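Local coordinates for hypothetical 19.5 KDA protein IN emre-rus intergenic region (Escherichia coli, PDB 1FUX) that is of unknown function but belongs to the phosphatidylethanolamine-binding protein family, and so may bind phosphorylated ligands or regulate signalling as some relatives do, at residues A[62-72]-A[90-101]. Sequence-based numbering, arbitrary orientation.
Sequences GWWHWTVVNIP and LPTGAVQGRNDF
Trp-63 meets Asp-100 with one face of its indole and Phe-101 with an edge. CB of Asp-100 sits over the five-membered ring, 3.5 Å from the centroid, a CH-pi contact. The pyrrole edge points at the face of Phe-101, planes 63° apart, with Trp-63 NE1 3.3 Å from Phe-101 CE1. CG of Trp-63 is anti to the backbone N (chi1 -164°), which swings the indole across to both partners. His-65 meets the rim of Phe-101 and completes an aromatic cluster. With an alanine at Trp-63, Asp-100 CB would probably lose the ring beneath it and Phe-101 the indole edge at one face, leaving a gap there. Asp-100 also grips the backbone of Trp-64. Its OD2 accepts from Trp-64 N at 2.7 Å, met from above the carboxylate plane, and its own N donates to Trp-64 O. Further along, Trp-66 NE1 donates to Gln-96 OE1 at 2.9 Å, nearly in the indole plane, while the amide plane is turned 79° from the ring. Gln-96 NE2 bonds to Arg-84 O, so both ends of the amide are held. Val-69 and Val-95 form an antiparallel hydrogen-bonded pair. Beyond the paired strand, backbone bonds, the Asp-100 carboxylate and bridging water keep the segments joined.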
loop_
_atom_site.group_PDB
_atom_site.type_symbol
_atom_site.label_atom_id
_atom_site.label_comp_id
_atom_site.label_asym_id
_atom_site.label_seq_id
_atom_site.Cartn_x
_atom_site.Cartn_y
_atom_site.Cartn_z
ATOM N N GLY A 62 -0.948 -3.710 5.444
ATOM C CA GLY A 62 -0.936 -2.698 6.514
ATOM C C GLY A 62 -1.582 -1.413 5.969
ATOM O O GLY A 62 -2.432 -1.500 5.077
ATOM N N TRP A 63 -1.144 -0.263 6.453
ATOM C CA TRP A 63 -1.740 1.016 6.049
ATOM C C TRP A 63 -0.690 2.108 6.181
ATOM O O TRP A 63 -0.090 2.296 7.230
ATOM C CB TRP A 63 -2.949 1.322 6.934
ATOM C CG TRP A 63 -3.819 2.411 6.324
ATOM C CD1 TRP A 63 -3.682 3.756 6.486
ATOM C CD2 TRP A 63 -4.932 2.198 5.451
ATOM N NE1 TRP A 63 -4.646 4.421 5.742
ATOM C CE2 TRP A 63 -5.450 3.472 5.142
ATOM C CE3 TRP A 63 -5.564 1.055 4.947
ATOM C CZ2 TRP A 63 -6.577 3.655 4.328
ATOM C CZ3 TRP A 63 -6.678 1.241 4.132
ATOM C CH2 TRP A 63 -7.172 2.513 3.828
ATOM N N TRP A 64 -0.477 2.794 5.064
ATOM C CA TRP A 64 0.447 3.953 5.106
ATOM C C TRP A 64 -0.341 5.176 5.537
ATOM O O TRP A 64 -1.258 5.608 4.858
ATOM C CB TRP A 64 1.036 4.203 3.717
ATOM C CG TRP A 64 2.017 3.149 3.291
ATOM C CD1 TRP A 64 1.856 2.129 2.388
ATOM C CD2 TRP A 64 3.374 3.044 3.769
ATOM N NE1 TRP A 64 3.020 1.403 2.308
ATOM C CE2 TRP A 64 3.972 1.949 3.123
ATOM C CE3 TRP A 64 4.133 3.771 4.700
ATOM C CZ2 TRP A 64 5.282 1.538 3.371
ATOM C CZ3 TRP A 64 5.450 3.383 4.913
ATOM C CH2 TRP A 64 6.034 2.289 4.265
ATOM N N HIS A 65 -0.062 5.774 6.690
ATOM C CA HIS A 65 -0.790 6.942 7.178
ATOM C C HIS A 65 -0.125 8.246 6.771
ATOM O O HIS A 65 -0.793 9.297 6.711
ATOM C CB HIS A 65 -0.798 6.845 8.733
ATOM C CG HIS A 65 -1.856 5.869 9.190
ATOM N ND1 HIS A 65 -3.148 6.221 9.512
ATOM C CD2 HIS A 65 -1.763 4.530 9.398
ATOM C CE1 HIS A 65 -3.827 5.129 9.878
ATOM N NE2 HIS A 65 -2.989 4.064 9.796
ATOM N N TRP A 66 1.183 8.230 6.528
ATOM C CA TRP A 66 1.836 9.491 6.115
ATOM C C TRP A 66 3.190 9.215 5.510
ATOM O O TRP A 66 3.885 8.320 6.034
ATOM C CB TRP A 66 2.116 10.276 7.429
ATOM C CG TRP A 66 2.514 11.715 7.217
ATOM C CD1 TRP A 66 2.260 12.524 6.138
ATOM C CD2 TRP A 66 3.126 12.553 8.226
ATOM N NE1 TRP A 66 2.707 13.806 6.421
ATOM C CE2 TRP A 66 3.249 13.831 7.683
ATOM C CE3 TRP A 66 3.603 12.304 9.515
ATOM C CZ2 TRP A 66 3.864 14.916 8.357
ATOM C CZ3 TRP A 66 4.189 13.383 10.224
ATOM C CH2 TRP A 66 4.303 14.680 9.643
ATOM N N THR A 67 3.653 9.955 4.527
ATOM C CA THR A 67 5.036 9.842 4.078
ATOM C C THR A 67 5.460 11.304 3.809
ATOM O O THR A 67 4.759 11.990 3.061
ATOM C CB THR A 67 5.308 9.015 2.792
ATOM O OG1 THR A 67 4.612 9.595 1.692
ATOM C CG2 THR A 67 4.840 7.569 2.938
ATOM N N VAL A 68 6.627 11.681 4.311
ATOM C CA VAL A 68 7.153 13.011 4.024
ATOM C C VAL A 68 8.664 12.800 3.721
ATOM O O VAL A 68 9.268 12.124 4.541
ATOM C CB VAL A 68 7.311 13.976 5.222
ATOM C CG1 VAL A 68 7.678 15.385 4.714
ATOM C CG2 VAL A 68 6.117 13.998 6.098
ATOM N N VAL A 69 9.125 13.323 2.602
ATOM C CA VAL A 69 10.543 13.071 2.320
ATOM C C VAL A 69 11.154 14.408 1.920
ATOM O O VAL A 69 10.455 15.427 1.800
ATOM C CB VAL A 69 10.789 12.029 1.229
ATOM C CG1 VAL A 69 10.117 10.671 1.514
ATOM C CG2 VAL A 69 10.277 12.495 -0.121
ATOM N N ASN A 70 12.480 14.342 1.681
ATOM C CA ASN A 70 13.209 15.533 1.225
ATOM C C ASN A 70 13.177 16.626 2.289
ATOM O O ASN A 70 13.246 17.833 1.988
ATOM C CB ASN A 70 12.764 15.991 -0.150
ATOM C CG ASN A 70 12.933 14.994 -1.301
ATOM O OD1 ASN A 70 13.645 14.019 -1.146
ATOM N ND2 ASN A 70 12.303 15.207 -2.443
ATOM N N ILE A 71 13.186 16.203 3.542
ATOM C CA ILE A 71 13.353 17.146 4.636
ATOM C C ILE A 71 14.850 17.514 4.583
ATOM O O ILE A 71 15.722 16.643 4.661
ATOM C CB ILE A 71 12.911 16.610 5.970
ATOM C CG1 ILE A 71 11.395 16.252 5.954
ATOM C CG2 ILE A 71 13.172 17.674 7.031
ATOM C CD1 ILE A 71 11.047 15.319 7.104
ATOM N N PRO A 72 15.136 18.796 4.407
ATOM C CA PRO A 72 16.532 19.238 4.348
ATOM C C PRO A 72 17.307 18.753 5.546
ATOM O O PRO A 72 16.906 18.683 6.708
ATOM C CB PRO A 72 16.468 20.763 4.276
ATOM C CG PRO A 72 15.088 21.082 3.863
ATOM C CD PRO A 72 14.193 19.908 4.240
ATOM N N LEU A 90 4.335 22.544 5.960
ATOM C CA LEU A 90 5.483 21.687 5.629
ATOM C C LEU A 90 6.775 22.509 5.527
ATOM O O LEU A 90 6.753 23.559 4.892
ATOM C CB LEU A 90 5.286 21.083 4.267
ATOM C CG LEU A 90 5.090 19.681 3.791
ATOM C CD1 LEU A 90 5.482 19.602 2.309
ATOM C CD2 LEU A 90 5.815 18.619 4.575
ATOM N N PRO A 91 7.879 21.991 6.048
ATOM C CA PRO A 91 9.162 22.680 5.936
ATOM C C PRO A 91 9.516 22.808 4.472
ATOM O O PRO A 91 9.229 21.917 3.647
ATOM C CB PRO A 91 10.129 21.824 6.739
ATOM C CG PRO A 91 9.317 20.858 7.518
ATOM C CD PRO A 91 7.988 20.719 6.791
ATOM N N THR A 92 10.089 23.941 4.063
ATOM C CA THR A 92 10.411 24.173 2.666
ATOM C C THR A 92 11.385 23.107 2.184
ATOM O O THR A 92 12.260 22.689 2.923
ATOM C CB THR A 92 10.950 25.600 2.412
ATOM O OG1 THR A 92 12.281 25.754 2.915
ATOM C CG2 THR A 92 10.101 26.575 3.234
ATOM N N GLY A 93 11.126 22.614 0.998
ATOM C CA GLY A 93 11.853 21.573 0.332
ATOM C C GLY A 93 11.206 20.201 0.478
ATOM O O GLY A 93 11.441 19.353 -0.392
ATOM N N ALA A 94 10.392 20.000 1.510
ATOM C CA ALA A 94 9.886 18.635 1.776
ATOM C C ALA A 94 8.694 18.408 0.890
ATOM O O ALA A 94 8.138 19.347 0.297
ATOM C CB ALA A 94 9.664 18.435 3.267
ATOM N N VAL A 95 8.369 17.141 0.646
ATOM C CA VAL A 95 7.298 16.745 -0.244
ATOM C C VAL A 95 6.567 15.569 0.430
ATOM O O VAL A 95 7.259 14.802 1.102
ATOM C CB VAL A 95 7.764 16.343 -1.652
ATOM C CG1 VAL A 95 6.582 15.769 -2.448
ATOM C CG2 VAL A 95 8.178 17.577 -2.470
ATOM N N GLN A 96 5.245 15.515 0.288
ATOM C CA GLN A 96 4.493 14.422 0.916
ATOM C C GLN A 96 4.017 13.464 -0.186
ATOM O O GLN A 96 3.607 13.928 -1.263
ATOM C CB GLN A 96 3.244 14.975 1.655
ATOM C CG GLN A 96 3.642 16.096 2.655
ATOM C CD GLN A 96 2.443 16.521 3.523
ATOM O OE1 GLN A 96 2.207 15.915 4.558
ATOM N NE2 GLN A 96 1.709 17.572 3.167
ATOM N N GLY A 97 4.139 12.162 0.074
ATOM C CA GLY A 97 3.736 11.138 -0.865
ATOM C C GLY A 97 2.246 10.820 -0.578
ATOM O O GLY A 97 1.678 11.357 0.368
ATOM N N ARG A 98 1.659 9.944 -1.384
ATOM C CA ARG A 98 0.243 9.630 -1.152
ATOM C C ARG A 98 0.024 8.605 -0.056
ATOM O O ARG A 98 0.732 7.596 -0.034
ATOM C CB ARG A 98 -0.197 9.046 -2.519
ATOM C CG ARG A 98 -1.724 9.001 -2.636
ATOM C CD ARG A 98 -1.988 8.273 -3.945
ATOM N NE ARG A 98 -3.363 8.379 -4.346
ATOM C CZ ARG A 98 -4.346 7.518 -4.283
ATOM N NH1 ARG A 98 -5.444 8.085 -4.805
ATOM N NH2 ARG A 98 -4.335 6.274 -3.829
ATOM N N ASN A 99 -0.875 8.795 0.874
ATOM C CA ASN A 99 -1.186 7.832 1.924
ATOM C C ASN A 99 -2.250 6.830 1.433
ATOM O O ASN A 99 -2.745 6.992 0.296
ATOM C CB ASN A 99 -1.554 8.575 3.211
ATOM C CG ASN A 99 -2.882 9.272 3.121
ATOM O OD1 ASN A 99 -3.781 8.926 2.346
ATOM N ND2 ASN A 99 -3.086 10.374 3.876
ATOM N N ASP A 100 -2.604 5.827 2.227
ATOM C CA ASP A 100 -3.554 4.796 1.793
ATOM C C ASP A 100 -4.957 5.299 1.794
ATOM O O ASP A 100 -5.850 4.749 1.125
ATOM C CB ASP A 100 -3.370 3.488 2.582
ATOM C CG ASP A 100 -2.172 2.694 2.069
ATOM O OD1 ASP A 100 -1.777 2.920 0.892
ATOM O OD2 ASP A 100 -1.633 1.869 2.841
ATOM N N PHE A 101 -5.226 6.447 2.465
ATOM C CA PHE A 101 -6.524 7.071 2.372
ATOM C C PHE A 101 -6.707 7.716 1.010
ATOM O O PHE A 101 -7.845 8.138 0.692
ATOM C CB PHE A 101 -6.698 8.200 3.411
ATOM C CG PHE A 101 -6.577 7.688 4.818
ATOM C CD1 PHE A 101 -5.428 7.902 5.553
ATOM C CD2 PHE A 101 -7.661 7.016 5.396
ATOM C CE1 PHE A 101 -5.376 7.435 6.875
ATOM C CE2 PHE A 101 -7.625 6.565 6.711
ATOM C CZ PHE A 101 -6.464 6.788 7.445
HETATM O O HOH W 1 3.536 7.747 -0.061
HETATM O O HOH W 2 1.653 11.241 3.086
#